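Local coordinates for abietadiene synthase, chloroplastic (Abies grandis, PDB 3S9V), which is a largely helical, multidomain chloroplast enzyme of the terpene synthase family, at residues R45-G50 and F271-A276; S436-Y441 and K462-A467; P318-T323 and D340-F345. One frame throughout, in Å; residues are numbered along the deposited sequence.

Contact 1: residues R45-G50 and F271-A276; sequences RCMGYG and FERLWA
Where helix 29-46 ends, the turn after it packs against helix 269-282, which belongs to the N-terminal terpene synthase domain family. Met-47, the first residue to leave helical geometry, fills the tight part of the contact. Its flexible thioether runs obliquely across Glu-272 and antiparallel to Arg-273, bends at chi3 and sets CE against Ala-276 CB at 3.7 Å; the small alanine lets the methyl approach the helix this closely. On the way CG passes 3.5 Å from Glu-272 OE1, and Met-47 CB lies over one face of the Arg-273 guanidinium, which also makes a cation-pi contact with Tyr-299. Arg-273 stays extended from CG to NE, so its end reaches the turn: NH1 donates to Gly-48 O at 2.8 Å, nearly straight at 168°, with the acceptor in the guanidinium plane. The same NH1 also bonds to Asp-269 O one turn back.

The looser side is wetter. Between partly exposed Gly-48 and Glu-272 two waters mediate the contact. Glu-272, CG anti to the backbone N (chi1 -179°), holds OE1 where water 1 donates at 2.7 Å. Water 2 donates to OE1 at 2.6 Å and, at longer range, to Gly-48 O. OE1 also lies 3.3 Å from Gly-50 CA. Glycine suits that place because, at its phi of 126°, a CB would jam against Tyr-49 O. Glu-272 OE2 is taken by Glu-51 N. With its oxygens supplied by two water donors and a backbone N-H, the buried carboxylate is probably ionised. Arg-273 thus takes Gly-48 O directly, while Glu-272 reaches Gly-48 N and, weakly, Gly-50 N through water 1.

Contact 2: residues S436-Y441 and K462-A467; sequences SYIENY and KYLELA
Tyr-441 and Leu-464 both hold CG anti to the backbone N (chi1 178° and -174°), which lays each side chain against the other segment, while Ile-438, with CG1 beside its own backbone N, brings its long branch alongside. The result is an α-helical packing of the end of helix 430-440 against the first turns of the long helix 461-491. Tyr-441, the residue just after the first helix, slides antiparallel past Leu-464, whose CB meets the phenol ring at its edge, 3.8 Å from CD2. A tyrosine suits this spot because its greasy ring packs on leucine while its tip carries a hydroxyl to backbone groups of the loop before helix 461-491. There Tyr-441 OH is hydrogen-bonded with Ile-458 O and Asn-460 N, and it also approaches the edge of the second ring, 3.5 Å from Tyr-463 CD2. Tyr-463 turns its own hydroxyl elsewhere, to Tyr-457 O, and its side chain touches helices 29-46 and 269-282. Further along, beta-branched Ile-438 spans two partners: CG2 faces Leu-464, and CG1 lies 3.9 Å from Ala-467 CB, a residue small enough to admit it. Methyls also touch main-chain oxygens: Leu-464 CD1 rests 3.5 Å from Ile-438 O, and Ile-438 CD1 ends 3.4 Å from Ala-467 O.

Contact 3: residues P318-T323 and D340-F345; sequences PDIDDT and DVLKTF
The ring of Phe-345, placed by CG anti to the carbonyl carbon (chi1 -52°), lies flat between two layers. Thr-344 CG2 sits over one face, and the backbone N of Ile-320, offset toward the rim, lies over the opposite one. Ile-320 CB adds a CH-pi contact, 3.9 Å from the ring centroid and 18° off its normal, while the isoleucine chain slides antiparallel along the phenylalanine until CD1 is 3.7 Å from Phe-345 CB. Pro-318 approaches at the ring's tip, with CG 3.9 Å from Phe-345 CZ. A flat aromatic suits this place because a broad apolar surface can lie against the backbone at the start of a helix. Thr-323 finishes the contact, its CG2 running past Val-341 to within 3.5 Å of Val-341 CG2.

The turn so packed reads D-I-D-D, the DXDD signature of class II terpene synthases. Asp-319 is the N-cap of helix 320-332: OD2 accepts from Asp-322 N at 2.9 Å and 169°, met from above the carboxylate plane, and its carbonyl O takes both Thr-323 N and Thr-323 OG1. That hydroxyl is also bonded to Ile-309 N, so the threonine ties helix start to neighbouring loop while leaving its methyl for Val-341. The Asp-322 side chain touches Phe-271 and Trp-275 of helix 269-282, and Asp-321 is held by Asn-368. Asp-319 OD1 and Asp-322 OD1 lie only 2.5 Å apart, and such closeness of two acid oxygens suggests that one of the pair probably carries a proton.

How the contacts relate
Along the chain the contacts come in the order 1, 3, 2, each closing before the next opens. Helix 269-282 connects them: its residues 271-276 form half of contact 1, Phe-271 and Trp-275 pack on Asp-322 of contact 3, and Ala-276 CB meets Tyr-463 OH of contact 2. The centre of contact 1 is about 19 Å from that of contact 2 and 20 Å from that of contact 3, whereas the centres of contacts 2 and 3 are 28 Å apart and the two do not touch. This helix therefore sits between the acidic DXDD turn and helix 461-491, packing on both.

Contact 1: residues R45-G50 and F271-A276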
# COMPACT_ATOMS: atom_id res chain seq x y z
N ARG A 45 2.65 -15.98 13.94
CA ARG A 45 3.25 -16.39 15.21
C ARG A 45 4.58 -17.11 15.00
O ARG A 45 5.42 -17.14 15.89
CB ARG A 45 2.29 -17.30 15.99
CG ARG A 45 0.99 -16.62 16.37
CD ARG A 45 0.18 -17.48 17.32
NE ARG A 45 0.93 -17.74 18.55
CZ ARG A 45 0.48 -18.47 19.57
NH1 ARG A 45 -0.73 -19.02 19.52
NH2 ARG A 45 1.24 -18.65 20.63
N CYS A 46 4.77 -17.69 13.81
CA CYS A 46 6.00 -18.40 13.48
C CYS A 46 7.11 -17.47 13.00
O CYS A 46 8.29 -17.83 13.05
CB CYS A 46 5.74 -19.44 12.40
SG CYS A 46 4.92 -20.93 12.96
N MET A 47 6.75 -16.28 12.52
CA MET A 47 7.75 -15.35 12.03
C MET A 47 8.91 -15.14 13.00
O MET A 47 8.70 -14.83 14.18
CB MET A 47 7.10 -14.00 11.70
CG MET A 47 6.58 -13.95 10.27
SD MET A 47 5.46 -12.59 9.98
CE MET A 47 4.26 -13.39 8.92
N GLY A 48 10.12 -15.32 12.49
CA GLY A 48 11.32 -15.15 13.29
C GLY A 48 12.32 -14.31 12.52
O GLY A 48 12.09 -13.12 12.30
N TYR A 49 13.43 -14.92 12.09
CA TYR A 49 14.41 -14.19 11.31
C TYR A 49 14.12 -14.26 9.82
O TYR A 49 14.79 -13.62 9.01
CB TYR A 49 15.82 -14.70 11.60
CG TYR A 49 16.33 -14.25 12.95
CD1 TYR A 49 16.57 -15.17 13.97
CD2 TYR A 49 16.58 -12.90 13.21
CE1 TYR A 49 17.04 -14.77 15.21
CE2 TYR A 49 17.05 -12.48 14.45
CZ TYR A 49 17.28 -13.42 15.45
OH TYR A 49 17.74 -13.02 16.68
N GLY A 50 13.10 -15.04 9.46
CA GLY A 50 12.72 -15.12 8.07
C GLY A 50 12.64 -16.51 7.46
O GLY A 50 13.49 -17.36 7.71
N PHE A 271 11.95 -7.23 6.54
CA PHE A 271 11.37 -7.38 5.22
C PHE A 271 10.15 -8.30 5.30
O PHE A 271 9.07 -7.97 4.81
CB PHE A 271 12.45 -7.92 4.27
CG PHE A 271 11.91 -8.41 2.95
CD1 PHE A 271 11.00 -7.66 2.23
CD2 PHE A 271 12.36 -9.62 2.42
CE1 PHE A 271 10.52 -8.11 1.00
CE2 PHE A 271 11.89 -10.08 1.19
CZ PHE A 271 10.97 -9.32 0.48
N GLU A 272 10.29 -9.44 5.97
CA GLU A 272 9.19 -10.39 6.07
C GLU A 272 7.97 -9.86 6.82
O GLU A 272 6.83 -10.03 6.36
CB GLU A 272 9.68 -11.68 6.74
CG GLU A 272 8.59 -12.72 6.87
CD GLU A 272 9.13 -14.09 7.24
OE1 GLU A 272 9.49 -14.32 8.42
OE2 GLU A 272 9.21 -14.94 6.33
N ARG A 273 8.19 -9.22 7.96
CA ARG A 273 7.08 -8.69 8.74
C ARG A 273 6.33 -7.55 8.05
O ARG A 273 5.09 -7.55 8.04
CB ARG A 273 7.56 -8.23 10.12
CG ARG A 273 7.86 -9.38 11.09
CD ARG A 273 8.42 -8.85 12.40
NE ARG A 273 8.59 -9.91 13.39
CZ ARG A 273 9.53 -10.85 13.33
NH1 ARG A 273 10.39 -10.88 12.32
NH2 ARG A 273 9.60 -11.77 14.28
N LEU A 274 7.06 -6.60 7.48
CA LEU A 274 6.44 -5.46 6.80
C LEU A 274 5.65 -5.85 5.56
O LEU A 274 4.56 -5.31 5.30
CB LEU A 274 7.50 -4.42 6.44
CG LEU A 274 8.11 -3.63 7.61
CD1 LEU A 274 9.29 -2.85 7.11
CD2 LEU A 274 7.07 -2.69 8.24
N TRP A 275 6.20 -6.78 4.79
CA TRP A 275 5.54 -7.23 3.56
C TRP A 275 4.32 -8.11 3.86
O TRP A 275 3.32 -8.07 3.14
CB TRP A 275 6.55 -7.96 2.67
CG TRP A 275 7.13 -7.09 1.60
CD1 TRP A 275 6.91 -7.21 0.26
CD2 TRP A 275 7.97 -5.94 1.77
NE1 TRP A 275 7.55 -6.20 -0.42
CE2 TRP A 275 8.21 -5.41 0.48
CE3 TRP A 275 8.54 -5.31 2.88
CZ2 TRP A 275 9.00 -4.27 0.27
CZ3 TRP A 275 9.33 -4.17 2.67
CH2 TRP A 275 9.55 -3.67 1.37
N ALA A 276 4.39 -8.91 4.91
CA ALA A 276 3.27 -9.77 5.27
C ALA A 276 2.09 -8.90 5.68
O ALA A 276 0.94 -9.14 5.27
CB ALA A 276 3.66 -10.70 6.41
O HOH W 1 10.57 -16.24 9.95
O HOH W 2 9.86 -12.35 10.04

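Contact 2: residues S436-Y441 and K462-A467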
# COMPACT_ATOMS: atom_id res chain seq x y z
N SER A 436 -8.58 -4.40 -6.44
CA SER A 436 -7.47 -4.21 -7.36
C SER A 436 -6.32 -5.17 -7.05
O SER A 436 -5.85 -5.91 -7.92
CB SER A 436 -6.97 -2.76 -7.28
OG SER A 436 -5.98 -2.50 -8.26
N TYR A 437 -5.89 -5.18 -5.80
CA TYR A 437 -4.78 -6.04 -5.42
C TYR A 437 -5.12 -7.52 -5.53
O TYR A 437 -4.27 -8.34 -5.89
CB TYR A 437 -4.30 -5.71 -4.01
CG TYR A 437 -2.89 -6.18 -3.76
CD1 TYR A 437 -1.86 -5.85 -4.65
CD2 TYR A 437 -2.58 -6.98 -2.66
CE1 TYR A 437 -0.56 -6.30 -4.44
CE2 TYR A 437 -1.27 -7.44 -2.45
CZ TYR A 437 -0.28 -7.09 -3.34
OH TYR A 437 1.00 -7.55 -3.15
N ILE A 438 -6.37 -7.88 -5.23
CA ILE A 438 -6.80 -9.26 -5.33
C ILE A 438 -6.55 -9.77 -6.75
O ILE A 438 -6.23 -10.94 -6.96
CB ILE A 438 -8.31 -9.39 -4.97
CG1 ILE A 438 -8.47 -9.29 -3.46
CG2 ILE A 438 -8.89 -10.71 -5.51
CD1 ILE A 438 -9.88 -9.48 -2.97
N GLU A 439 -6.66 -8.88 -7.73
CA GLU A 439 -6.43 -9.27 -9.12
C GLU A 439 -4.98 -9.16 -9.59
O GLU A 439 -4.58 -9.86 -10.52
CB GLU A 439 -7.33 -8.46 -10.05
CG GLU A 439 -8.81 -8.71 -9.81
CD GLU A 439 -9.71 -7.91 -10.72
OE1 GLU A 439 -9.54 -6.67 -10.78
OE2 GLU A 439 -10.59 -8.52 -11.37
N ASN A 440 -4.20 -8.31 -8.93
CA ASN A 440 -2.79 -8.13 -9.30
C ASN A 440 -1.82 -8.94 -8.44
O ASN A 440 -0.66 -9.11 -8.81
CB ASN A 440 -2.41 -6.64 -9.21
CG ASN A 440 -3.13 -5.79 -10.24
OD1 ASN A 440 -3.06 -6.04 -11.44
ND2 ASN A 440 -3.83 -4.76 -9.77
N TYR A 441 -2.30 -9.43 -7.31
CA TYR A 441 -1.45 -10.20 -6.40
C TYR A 441 -1.01 -11.56 -6.95
O TYR A 441 -1.84 -12.38 -7.35
CB TYR A 441 -2.16 -10.40 -5.07
CG TYR A 441 -1.40 -11.24 -4.08
CD1 TYR A 441 -0.17 -10.81 -3.57
CD2 TYR A 441 -1.89 -12.47 -3.64
CE1 TYR A 441 0.55 -11.58 -2.66
CE2 TYR A 441 -1.18 -13.25 -2.73
CZ TYR A 441 0.03 -12.80 -2.24
OH TYR A 441 0.72 -13.56 -1.32
N LYS A 462 -2.62 -18.99 0.25
CA LYS A 462 -3.60 -18.83 1.32
C LYS A 462 -4.10 -17.40 1.55
O LYS A 462 -5.27 -17.20 1.88
CB LYS A 462 -3.05 -19.42 2.62
CG LYS A 462 -2.88 -20.92 2.52
CD LYS A 462 -2.38 -21.55 3.81
CE LYS A 462 -2.32 -23.06 3.66
NZ LYS A 462 -1.69 -23.73 4.83
N TYR A 463 -3.23 -16.41 1.37
CA TYR A 463 -3.65 -15.02 1.55
C TYR A 463 -4.70 -14.72 0.48
O TYR A 463 -5.77 -14.19 0.78
CB TYR A 463 -2.48 -14.05 1.35
CG TYR A 463 -1.40 -14.07 2.41
CD1 TYR A 463 -1.72 -14.22 3.76
CD2 TYR A 463 -0.07 -13.86 2.07
CE1 TYR A 463 -0.73 -14.16 4.74
CE2 TYR A 463 0.93 -13.79 3.04
CZ TYR A 463 0.59 -13.95 4.38
OH TYR A 463 1.57 -13.89 5.35
N LEU A 464 -4.38 -15.06 -0.76
CA LEU A 464 -5.27 -14.80 -1.89
C LEU A 464 -6.57 -15.58 -1.81
O LEU A 464 -7.64 -15.06 -2.15
CB LEU A 464 -4.56 -15.13 -3.21
CG LEU A 464 -5.36 -14.77 -4.46
CD1 LEU A 464 -5.78 -13.30 -4.39
CD2 LEU A 464 -4.54 -15.04 -5.70
N GLU A 465 -6.49 -16.83 -1.37
CA GLU A 465 -7.68 -17.65 -1.25
C GLU A 465 -8.62 -17.00 -0.25
O GLU A 465 -9.82 -16.88 -0.50
CB GLU A 465 -7.30 -19.05 -0.77
CG GLU A 465 -8.47 -20.01 -0.65
CD GLU A 465 -8.05 -21.40 -0.22
OE1 GLU A 465 -8.92 -22.29 -0.15
OE2 GLU A 465 -6.84 -21.61 0.04
N LEU A 466 -8.08 -16.56 0.88
CA LEU A 466 -8.89 -15.92 1.90
C LEU A 466 -9.44 -14.58 1.43
O LEU A 466 -10.59 -14.25 1.71
CB LEU A 466 -8.08 -15.72 3.18
CG LEU A 466 -8.82 -15.00 4.30
CD1 LEU A 466 -10.06 -15.80 4.69
CD2 LEU A 466 -7.88 -14.84 5.49
N ALA A 467 -8.62 -13.81 0.72
CA ALA A 467 -9.03 -12.50 0.20
C ALA A 467 -10.24 -12.60 -0.73
O ALA A 467 -11.12 -11.74 -0.73
CB ALA A 467 -7.86 -11.85 -0.53

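Contact 3: residues P318-T323 and D340-F345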
# COMPACT_ATOMS: atom_id res chain seq x y z
N PRO A 318 20.67 0.91 5.12
CA PRO A 318 19.22 0.90 4.98
C PRO A 318 18.88 0.99 3.50
O PRO A 318 19.74 1.32 2.69
CB PRO A 318 18.80 2.16 5.73
CG PRO A 318 19.91 3.11 5.37
CD PRO A 318 21.16 2.25 5.52
N ASP A 319 17.63 0.69 3.16
CA ASP A 319 17.19 0.80 1.77
C ASP A 319 15.85 1.51 1.74
O ASP A 319 15.03 1.36 2.65
CB ASP A 319 17.07 -0.58 1.11
CG ASP A 319 15.93 -1.39 1.66
OD1 ASP A 319 16.06 -1.91 2.79
OD2 ASP A 319 14.91 -1.51 0.96
N ILE A 320 15.63 2.30 0.70
CA ILE A 320 14.40 3.07 0.58
C ILE A 320 13.13 2.23 0.55
O ILE A 320 12.08 2.68 1.00
CB ILE A 320 14.45 3.97 -0.67
CG1 ILE A 320 13.52 5.17 -0.48
CG2 ILE A 320 14.05 3.18 -1.91
CD1 ILE A 320 13.65 6.21 -1.58
N ASP A 321 13.21 1.00 0.04
CA ASP A 321 12.02 0.15 -0.04
C ASP A 321 11.53 -0.25 1.35
O ASP A 321 10.37 -0.02 1.67
CB ASP A 321 12.31 -1.10 -0.89
CG ASP A 321 11.05 -1.67 -1.55
OD1 ASP A 321 9.95 -1.09 -1.38
OD2 ASP A 321 11.18 -2.69 -2.26
N ASP A 322 12.40 -0.84 2.16
CA ASP A 322 12.02 -1.25 3.51
C ASP A 322 11.69 -0.03 4.38
O ASP A 322 10.81 -0.09 5.23
CB ASP A 322 13.15 -2.02 4.20
CG ASP A 322 13.33 -3.42 3.65
OD1 ASP A 322 14.19 -3.60 2.77
OD2 ASP A 322 12.61 -4.34 4.10
N THR A 323 12.42 1.06 4.17
CA THR A 323 12.21 2.28 4.94
C THR A 323 10.89 2.94 4.59
O THR A 323 10.16 3.39 5.47
CB THR A 323 13.34 3.29 4.72
OG1 THR A 323 14.58 2.71 5.15
CG2 THR A 323 13.08 4.56 5.52
N ASP A 340 11.82 11.98 8.21
CA ASP A 340 13.23 12.33 8.05
C ASP A 340 14.04 11.13 7.59
O ASP A 340 15.14 11.29 7.05
CB ASP A 340 13.85 12.83 9.36
CG ASP A 340 13.28 14.16 9.81
OD1 ASP A 340 12.96 15.00 8.94
OD2 ASP A 340 13.18 14.38 11.03
N VAL A 341 13.51 9.92 7.81
CA VAL A 341 14.21 8.70 7.39
C VAL A 341 14.47 8.69 5.89
O VAL A 341 15.46 8.12 5.44
CB VAL A 341 13.40 7.41 7.75
CG1 VAL A 341 13.34 7.22 9.25
CG2 VAL A 341 12.01 7.48 7.17
N LEU A 342 13.60 9.33 5.12
CA LEU A 342 13.76 9.38 3.67
C LEU A 342 14.91 10.27 3.19
O LEU A 342 15.39 10.11 2.07
CB LEU A 342 12.46 9.84 3.00
CG LEU A 342 11.22 8.95 3.14
CD1 LEU A 342 10.09 9.58 2.37
CD2 LEU A 342 11.51 7.54 2.62
N LYS A 343 15.34 11.21 4.03
CA LYS A 343 16.43 12.11 3.66
C LYS A 343 17.69 11.33 3.27
O LYS A 343 18.48 11.77 2.44
CB LYS A 343 16.73 13.08 4.80
CG LYS A 343 15.75 14.26 4.89
CD LYS A 343 16.02 15.11 6.14
CE LYS A 343 15.33 16.47 6.08
NZ LYS A 343 13.85 16.39 5.89
N THR A 344 17.86 10.16 3.87
CA THR A 344 19.01 9.31 3.59
C THR A 344 19.10 8.89 2.12
O THR A 344 20.19 8.58 1.62
CB THR A 344 18.94 8.02 4.46
OG1 THR A 344 19.06 8.36 5.84
CG2 THR A 344 20.04 7.05 4.07
N PHE A 345 17.96 8.88 1.43
CA PHE A 345 17.93 8.44 0.04
C PHE A 345 17.78 9.53 -1.03
O PHE A 345 17.71 9.24 -2.23
CB PHE A 345 16.82 7.40 -0.12
CG PHE A 345 16.91 6.29 0.89
CD1 PHE A 345 16.23 6.37 2.11
CD2 PHE A 345 17.73 5.18 0.66
CE1 PHE A 345 16.37 5.37 3.07
CE2 PHE A 345 17.87 4.18 1.62
CZ PHE A 345 17.19 4.28 2.82